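Local coordinates for cypemycin cysteine dehydrogenase (decarboxylating) (Streptomyces sp, PDB 6JDD), which catalyses the FAD-dependent oxidative decarboxylation of the C-terminal cysteine of the cypemycin precursor peptide, a step in making the aminovinyl-cysteine ring of this linaridin, at residues 9-14 with 38-43; 88-93 with 119-124. All coordinates share one frame; numbering follows the deposited sequence.

Contact 1: 9-14 with 38-43; sequences AELHVH and LVVNVS
Leu11 and Leu38 meet at about a right angle, Leu11 CD2 lying 3.8 Å from Leu38 CD2, while the other branch of Leu11, CD1, runs beside Val40 CG1. Val13 and Val42 continue this apolar face, where beta-branched residues suit an extended backbone. Strands 10-14 and 39-43 are parallel neighbours; Leu11 N donates to Val39 O and Val13 N to Asn41 O, and the carbonyls of Ala9, Leu11 and Val13 receive Val39, Asn41 and Ser43 N in return.

The opposite face is mostly polar, with Glu10, His12, His14, Asn41 and Ser43, Val39 being its apolar member. Two imidazoles converge on one hydroxyl: Ser43 OG lies 2.8 Å from His12 NE2 and 2.6 Å from His14 ND1, hydrogen-bonded to both. Ser43 OG stands between its own backbone N and carbonyl carbon (chi1 61°), from where it reaches both rings. His12 ND1 is hydrogen-bonded to Ser84 OG, so both ring nitrogens are engaged and its rotation is fixed.

Further along, Asn41 ND2 donates to Glu10 OE2 at 2.9 Å in a nearly straight bond (174°), meeting the carboxylate on its anti side; the amide and carboxylate planes are 53° apart. The methylenes of Glu10 lie alongside Val39. A water joins Glu10 OE2 to Asn41 OD1, and the backbone N of Ala86 also binds that carboxylate oxygen, which probably favours its ionised form.

The strands belong to a beta-alpha-beta unit of a Rossmann-like flavoprotein fold. Its connecting helix 24-34 packs on Leu38 and Val40, helix 111-118 meets His12, His14 and Ser43 on the polar face, and strand 90-95 flanks strand 10-15.

Contact 2: 88-93 with 119-124; sequences ECFLVF and TDAPLV
Phe90 O accepts the shortest backbone bond of the contact, 2.8 Å from Val124 N, and Leu123 CA adds a CA-H...O contact to the same oxygen. Phe90 N to Pro122 O and Val92 N to Val124 O complete the parallel pairing. Having no N-H, Pro122 can offer this pairing only its carbonyl, which suits its place just before strand 123-127.

The ring of Phe90 is turned toward the turn that precedes this strand. Phe90 CG stands anti to the carbonyl carbon (chi1 -67°). CE1 of the ring comes 3.3 Å from Thr119 OG1, and Ala121 CB sits at the ring edge, in its plane. Thr119 follows helix 111-118 and forms an ST turn, its OG1 accepting from Ala121 N at 3.0 Å. The helix thus passes through a compact bend into the next strand of the parallel sheet of this alpha/beta fold, and Leu116 of that helix packs on Phe90, Val92 and Leu123.

On the face of Leu91 and Val124, Leu91 CD2 rests 3.8 Å from Val124 CB, the two side chains pointing the same way, with helix 172-185 touching Leu91 through Leu172. Cys89 CB lies 4.1 Å from Pro122 CB, and Ala179 of helix 172-185 touches the cysteine. Glu88 CB points away from segment 119-124, and its carboxylate forms a salt bridge with Arg183 of helix 172-185.

In the fold
Both contacts are largely buried, contact 1 reaching the surface at Ala9, and belong to one parallel sheet, in which strands 10-15 and 90-95 are neighbours; contact 1 lies on one side of that junction and contact 2 on the other. Backbone bonds from Glu10 O to Glu88 N and from His14 O to Phe93 N probably join them, and Leu11 CB packs on Cys89 SG. Their chemistry differs: 9-14 with 38-43 has one apolar face and one rich in side-chain hydrogen bonds, whereas 88-93 with 119-124 is mainly backbone pairing and apolar packing on both faces. Helix 111-118 touches both, and the side chains of His14 and Val92 each lie within about 8 Å of a bound FAD.

Contact 1: 9-14 with 38-43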
ATOM      1  N   ALA A   9      11.974 -36.101 -26.633  1.00 51.44           N
ATOM      2  CA  ALA A   9      11.605 -34.839 -27.329  1.00 53.34           C
ATOM      3  C   ALA A   9      11.454 -33.660 -26.343  1.00 61.07           C
ATOM      4  O   ALA A   9      11.863 -32.549 -26.694  1.00 61.38           O
ATOM      5  CB  ALA A   9      10.332 -35.058 -28.125  1.00 43.60           C
ATOM      6  N   GLU A  10      10.977 -33.936 -25.137  1.00 53.14           N
ATOM      7  CA  GLU A  10      10.723 -32.853 -24.168  1.00 51.87           C
ATOM      8  C   GLU A  10      11.032 -33.330 -22.752  1.00 54.65           C
ATOM      9  O   GLU A  10      10.771 -34.483 -22.479  1.00 58.36           O
ATOM     10  CB  GLU A  10       9.230 -32.553 -24.273  1.00 54.61           C
ATOM     11  CG  GLU A  10       8.757 -31.316 -23.555  1.00 60.75           C
ATOM     12  CD  GLU A  10       7.420 -30.858 -24.087  1.00 52.67           C
ATOM     13  OE1 GLU A  10       7.172 -31.085 -25.250  1.00 50.65           O
ATOM     14  OE2 GLU A  10       6.650 -30.280 -23.345  1.00 76.19           O
ATOM     15  N   LEU A  11      11.685 -32.500 -21.942  1.00 50.51           N
ATOM     16  CA  LEU A  11      11.797 -32.806 -20.500  1.00 50.30           C
ATOM     17  C   LEU A  11      11.381 -31.592 -19.668  1.00 49.40           C
ATOM     18  O   LEU A  11      11.060 -30.594 -20.214  1.00 46.28           O
ATOM     19  CB  LEU A  11      13.214 -33.288 -20.193  1.00 44.87           C
ATOM     20  CG  LEU A  11      14.349 -32.369 -20.591  1.00 48.55           C
ATOM     21  CD1 LEU A  11      14.482 -31.218 -19.614  1.00 55.91           C
ATOM     22  CD2 LEU A  11      15.625 -33.181 -20.638  1.00 50.52           C
ATOM     23  N   HIS A  12      11.318 -31.768 -18.365  1.00 45.04           N
ATOM     24  CA  HIS A  12      10.935 -30.749 -17.375  1.00 38.51           C
ATOM     25  C   HIS A  12      12.031 -30.650 -16.333  1.00 42.26           C
ATOM     26  O   HIS A  12      12.494 -31.702 -15.869  1.00 44.06           O
ATOM     27  CB  HIS A  12       9.637 -31.123 -16.681  1.00 39.95           C
ATOM     28  CG  HIS A  12       9.209 -30.058 -15.741  1.00 40.33           C
ATOM     29  ND1 HIS A  12       8.227 -29.162 -16.057  1.00 44.02           N
ATOM     30  CD2 HIS A  12       9.658 -29.718 -14.522  1.00 39.41           C
ATOM     31  CE1 HIS A  12       8.078 -28.328 -15.055  1.00 39.22           C
ATOM     32  NE2 HIS A  12       8.954 -28.622 -14.125  1.00 40.46           N
ATOM     33  N   VAL A  13      12.417 -29.422 -16.009  1.00 41.43           N
ATOM     34  CA  VAL A  13      13.429 -29.128 -14.970  1.00 41.12           C
ATOM     35  C   VAL A  13      12.701 -28.416 -13.840  1.00 41.82           C
ATOM     36  O   VAL A  13      12.047 -27.431 -14.083  1.00 42.20           O
ATOM     37  CB  VAL A  13      14.628 -28.327 -15.498  1.00 41.31           C
ATOM     38  CG1 VAL A  13      15.565 -28.011 -14.370  1.00 39.68           C
ATOM     39  CG2 VAL A  13      15.386 -29.066 -16.589  1.00 43.54           C
ATOM     40  N   HIS A  14      12.789 -28.970 -12.642  1.00 40.06           N
ATOM     41  CA  HIS A  14      12.225 -28.381 -11.411  1.00 39.78           C
ATOM     42  C   HIS A  14      13.376 -27.857 -10.567  1.00 37.86           C
ATOM     43  O   HIS A  14      14.256 -28.659 -10.178  1.00 36.24           O
ATOM     44  CB  HIS A  14      11.367 -29.405 -10.675  1.00 37.61           C
ATOM     45  CG  HIS A  14      10.754 -28.865  -9.432  1.00 41.01           C
ATOM     46  ND1 HIS A  14       9.955 -27.735  -9.440  1.00 42.52           N
ATOM     47  CD2 HIS A  14      10.856 -29.255  -8.146  1.00 40.29           C
ATOM     48  CE1 HIS A  14       9.582 -27.471  -8.203  1.00 40.63           C
ATOM     49  NE2 HIS A  14      10.146 -28.370  -7.385  1.00 37.27           N
ATOM     50  N   LEU A  38      15.390 -30.185 -28.501  1.00 55.16           N
ATOM     51  CA  LEU A  38      14.766 -30.549 -27.209  1.00 53.41           C
ATOM     52  C   LEU A  38      13.870 -29.416 -26.716  1.00 49.12           C
ATOM     53  O   LEU A  38      14.336 -28.296 -26.688  1.00 51.40           O
ATOM     54  CB  LEU A  38      15.876 -30.827 -26.201  1.00 53.22           C
ATOM     55  CG  LEU A  38      15.423 -31.327 -24.831  1.00 54.51           C
ATOM     56  CD1 LEU A  38      14.518 -32.541 -24.940  1.00 52.40           C
ATOM     57  CD2 LEU A  38      16.639 -31.657 -23.996  1.00 58.71           C
ATOM     58  N   VAL A  39      12.630 -29.713 -26.347  1.00 49.25           N
ATOM     59  CA  VAL A  39      11.751 -28.751 -25.625  1.00 54.45           C
ATOM     60  C   VAL A  39      11.996 -28.883 -24.116  1.00 55.48           C
ATOM     61  O   VAL A  39      11.797 -29.974 -23.577  1.00 50.42           O
ATOM     62  CB  VAL A  39      10.270 -28.958 -25.988  1.00 51.93           C
ATOM     63  CG1 VAL A  39       9.338 -28.109 -25.138  1.00 53.58           C
ATOM     64  CG2 VAL A  39      10.029 -28.664 -27.440  1.00 42.83           C
ATOM     65  N   VAL A  40      12.390 -27.793 -23.463  1.00 51.74           N
ATOM     66  CA  VAL A  40      12.744 -27.761 -22.022  1.00 43.38           C
ATOM     67  C   VAL A  40      11.689 -26.922 -21.307  1.00 46.28           C
ATOM     68  O   VAL A  40      11.615 -25.720 -21.547  1.00 43.37           O
ATOM     69  CB  VAL A  40      14.152 -27.189 -21.827  1.00 41.01           C
ATOM     70  CG1 VAL A  40      14.574 -27.123 -20.367  1.00 44.18           C
ATOM     71  CG2 VAL A  40      15.172 -27.951 -22.616  1.00 47.58           C
ATOM     72  N   ASN A  41      10.893 -27.559 -20.471  1.00 48.46           N
ATOM     73  CA  ASN A  41       9.967 -26.888 -19.528  1.00 46.65           C
ATOM     74  C   ASN A  41      10.680 -26.680 -18.192  1.00 44.70           C
ATOM     75  O   ASN A  41      11.551 -27.469 -17.845  1.00 44.34           O
ATOM     76  CB  ASN A  41       8.674 -27.678 -19.337  1.00 46.75           C
ATOM     77  CG  ASN A  41       8.032 -28.055 -20.651  1.00 48.78           C
ATOM     78  OD1 ASN A  41       7.505 -27.209 -21.369  1.00 47.90           O
ATOM     79  ND2 ASN A  41       8.060 -29.339 -20.960  1.00 46.14           N
ATOM     80  N   VAL A  42      10.316 -25.633 -17.474  1.00 41.06           N
ATOM     81  CA  VAL A  42      10.985 -25.295 -16.195  1.00 40.78           C
ATOM     82  C   VAL A  42       9.954 -24.804 -15.183  1.00 42.00           C
ATOM     83  O   VAL A  42       9.111 -23.952 -15.517  1.00 43.67           O
ATOM     84  CB  VAL A  42      12.090 -24.247 -16.401  1.00 39.79           C
ATOM     85  CG1 VAL A  42      12.851 -24.012 -15.112  1.00 42.09           C
ATOM     86  CG2 VAL A  42      13.054 -24.632 -17.506  1.00 36.92           C
ATOM     87  N   SER A  43      10.029 -25.358 -13.989  1.00 40.70           N
ATOM     88  CA  SER A  43       9.276 -24.892 -12.798  1.00 42.39           C
ATOM     89  C   SER A  43      10.294 -24.378 -11.777  1.00 36.12           C
ATOM     90  O   SER A  43      11.399 -24.892 -11.709  1.00 37.04           O
ATOM     91  CB  SER A  43       8.357 -25.966 -12.230  1.00 41.30           C
ATOM     92  OG  SER A  43       9.065 -27.122 -11.803  1.00 38.39           O
TER
HETATM   93  O   HOH W   1       5.843 -27.902 -23.259  1.00 49.23           O

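Contact 2: 88-93 with 119-124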
ATOM      1  N   GLU A  88       9.083 -36.145 -20.981  1.00 47.21           N
ATOM      2  CA  GLU A  88       9.333 -37.599 -20.889  1.00 53.10           C
ATOM      3  C   GLU A  88      10.251 -37.910 -19.705  1.00 52.45           C
ATOM      4  O   GLU A  88      10.448 -39.093 -19.378  1.00 57.53           O
ATOM      5  CB  GLU A  88       9.965 -38.085 -22.193  1.00 51.45           C
ATOM      6  CG  GLU A  88       8.985 -38.020 -23.355  1.00 57.63           C
ATOM      7  CD  GLU A  88       9.607 -38.407 -24.680  1.00 73.15           C
ATOM      8  OE1 GLU A  88      10.172 -39.504 -24.700  1.00 73.44           O
ATOM      9  OE2 GLU A  88       9.559 -37.598 -25.652  1.00 64.08           O
ATOM     10  N   CYS A  89      10.849 -36.904 -19.093  1.00 49.95           N
ATOM     11  CA  CYS A  89      11.499 -37.107 -17.781  1.00 49.65           C
ATOM     12  C   CYS A  89      11.415 -35.816 -16.967  1.00 46.98           C
ATOM     13  O   CYS A  89      10.993 -34.796 -17.499  1.00 47.48           O
ATOM     14  CB  CYS A  89      12.911 -37.626 -17.981  1.00 48.55           C
ATOM     15  SG  CYS A  89      14.073 -36.336 -18.482  1.00 56.01           S
ATOM     16  N   PHE A  90      11.754 -35.907 -15.692  1.00 43.34           N
ATOM     17  CA  PHE A  90      11.663 -34.806 -14.706  1.00 43.01           C
ATOM     18  C   PHE A  90      12.966 -34.767 -13.924  1.00 42.24           C
ATOM     19  O   PHE A  90      13.334 -35.769 -13.345  1.00 46.53           O
ATOM     20  CB  PHE A  90      10.479 -35.013 -13.771  1.00 39.20           C
ATOM     21  CG  PHE A  90       9.152 -34.909 -14.454  1.00 41.99           C
ATOM     22  CD1 PHE A  90       8.648 -35.961 -15.188  1.00 44.52           C
ATOM     23  CD2 PHE A  90       8.432 -33.733 -14.400  1.00 43.21           C
ATOM     24  CE1 PHE A  90       7.427 -35.852 -15.831  1.00 44.63           C
ATOM     25  CE2 PHE A  90       7.198 -33.635 -15.023  1.00 43.17           C
ATOM     26  CZ  PHE A  90       6.701 -34.692 -15.742  1.00 40.98           C
ATOM     27  N   LEU A  91      13.675 -33.654 -14.010  1.00 43.96           N
ATOM     28  CA  LEU A  91      14.980 -33.487 -13.333  1.00 42.72           C
ATOM     29  C   LEU A  91      14.767 -32.441 -12.248  1.00 44.13           C
ATOM     30  O   LEU A  91      14.372 -31.345 -12.585  1.00 48.90           O
ATOM     31  CB  LEU A  91      16.075 -33.063 -14.322  1.00 39.35           C
ATOM     32  CG  LEU A  91      16.100 -33.825 -15.644  1.00 47.14           C
ATOM     33  CD1 LEU A  91      17.075 -33.188 -16.627  1.00 54.57           C
ATOM     34  CD2 LEU A  91      16.462 -35.293 -15.431  1.00 48.42           C
ATOM     35  N   VAL A  92      15.008 -32.795 -10.997  1.00 39.19           N
ATOM     36  CA  VAL A  92      15.015 -31.828  -9.872  1.00 37.86           C
ATOM     37  C   VAL A  92      16.452 -31.322  -9.701  1.00 41.16           C
ATOM     38  O   VAL A  92      17.295 -32.047  -9.219  1.00 41.42           O
ATOM     39  CB  VAL A  92      14.421 -32.461  -8.606  1.00 38.68           C
ATOM     40  CG1 VAL A  92      14.223 -31.429  -7.510  1.00 39.40           C
ATOM     41  CG2 VAL A  92      13.099 -33.155  -8.913  1.00 35.39           C
ATOM     42  N   PHE A  93      16.696 -30.101 -10.152  1.00 44.38           N
ATOM     43  CA  PHE A  93      18.040 -29.591 -10.501  1.00 43.52           C
ATOM     44  C   PHE A  93      18.121 -28.123 -10.128  1.00 44.27           C
ATOM     45  O   PHE A  93      17.520 -27.302 -10.810  1.00 47.40           O
ATOM     46  CB  PHE A  93      18.287 -29.771 -12.000  1.00 41.79           C
ATOM     47  CG  PHE A  93      19.673 -29.388 -12.445  1.00 44.31           C
ATOM     48  CD1 PHE A  93      20.772 -30.121 -12.034  1.00 46.15           C
ATOM     49  CD2 PHE A  93      19.872 -28.296 -13.260  1.00 47.28           C
ATOM     50  CE1 PHE A  93      22.051 -29.768 -12.423  1.00 54.57           C
ATOM     51  CE2 PHE A  93      21.153 -27.949 -13.652  1.00 50.20           C
ATOM     52  CZ  PHE A  93      22.244 -28.681 -13.235  1.00 52.42           C
ATOM     53  N   THR A 119       3.569 -38.450 -11.540  1.00 43.34           N
ATOM     54  CA  THR A 119       4.234 -38.894 -12.782  1.00 45.47           C
ATOM     55  C   THR A 119       4.657 -40.361 -12.612  1.00 49.03           C
ATOM     56  O   THR A 119       5.018 -40.767 -11.486  1.00 46.97           O
ATOM     57  CB  THR A 119       5.387 -37.977 -13.182  1.00 41.86           C
ATOM     58  OG1 THR A 119       5.865 -38.403 -14.458  1.00 43.28           O
ATOM     59  CG2 THR A 119       6.511 -38.009 -12.174  1.00 42.03           C
ATOM     60  N   ASP A 120       4.616 -41.092 -13.720  1.00 50.56           N
ATOM     61  CA  ASP A 120       5.260 -42.422 -13.905  1.00 50.47           C
ATOM     62  C   ASP A 120       6.586 -42.285 -14.645  1.00 51.17           C
ATOM     63  O   ASP A 120       7.303 -43.285 -14.705  1.00 49.62           O
ATOM     64  CB  ASP A 120       4.376 -43.376 -14.722  1.00 53.58           C
ATOM     65  CG  ASP A 120       3.090 -43.683 -13.973  1.00 70.06           C
ATOM     66  OD1 ASP A 120       3.163 -43.937 -12.714  1.00 72.64           O
ATOM     67  OD2 ASP A 120       2.017 -43.602 -14.630  1.00 86.62           O
ATOM     68  N   ALA A 121       6.869 -41.129 -15.238  1.00 48.34           N
ATOM     69  CA  ALA A 121       8.086 -40.928 -16.049  1.00 43.53           C
ATOM     70  C   ALA A 121       9.313 -40.993 -15.137  1.00 41.11           C
ATOM     71  O   ALA A 121       9.235 -40.810 -13.919  1.00 43.47           O
ATOM     72  CB  ALA A 121       8.020 -39.608 -16.794  1.00 46.27           C
ATOM     73  N   PRO A 122      10.506 -41.249 -15.719  1.00 42.12           N
ATOM     74  CA  PRO A 122      11.756 -41.153 -14.970  1.00 41.87           C
ATOM     75  C   PRO A 122      11.890 -39.798 -14.263  1.00 46.49           C
ATOM     76  O   PRO A 122      11.696 -38.794 -14.847  1.00 44.82           O
ATOM     77  CB  PRO A 122      12.823 -41.293 -16.055  1.00 48.22           C
ATOM     78  CG  PRO A 122      12.135 -42.009 -17.195  1.00 45.20           C
ATOM     79  CD  PRO A 122      10.691 -41.587 -17.139  1.00 39.79           C
ATOM     80  N   LEU A 123      12.194 -39.856 -12.978  1.00 52.47           N
ATOM     81  CA  LEU A 123      12.347 -38.694 -12.078  1.00 40.34           C
ATOM     82  C   LEU A 123      13.742 -38.760 -11.506  1.00 40.47           C
ATOM     83  O   LEU A 123      13.991 -39.655 -10.742  1.00 45.79           O
ATOM     84  CB  LEU A 123      11.325 -38.813 -10.947  1.00 41.30           C
ATOM     85  CG  LEU A 123      10.981 -37.518 -10.218  1.00 36.99           C
ATOM     86  CD1 LEU A 123       9.703 -37.671  -9.454  1.00 38.76           C
ATOM     87  CD2 LEU A 123      12.088 -37.094  -9.279  1.00 40.41           C
ATOM     88  N   VAL A 124      14.606 -37.836 -11.872  1.00 44.24           N
ATOM     89  CA  VAL A 124      16.018 -37.823 -11.408  1.00 41.61           C
ATOM     90  C   VAL A 124      16.230 -36.641 -10.478  1.00 38.05           C
ATOM     91  O   VAL A 124      15.816 -35.553 -10.784  1.00 41.96           O
ATOM     92  CB  VAL A 124      17.000 -37.775 -12.573  1.00 44.20           C
ATOM     93  CG1 VAL A 124      18.419 -37.971 -12.084  1.00 38.72           C
ATOM     94  CG2 VAL A 124      16.641 -38.806 -13.626  1.00 46.30           C
TER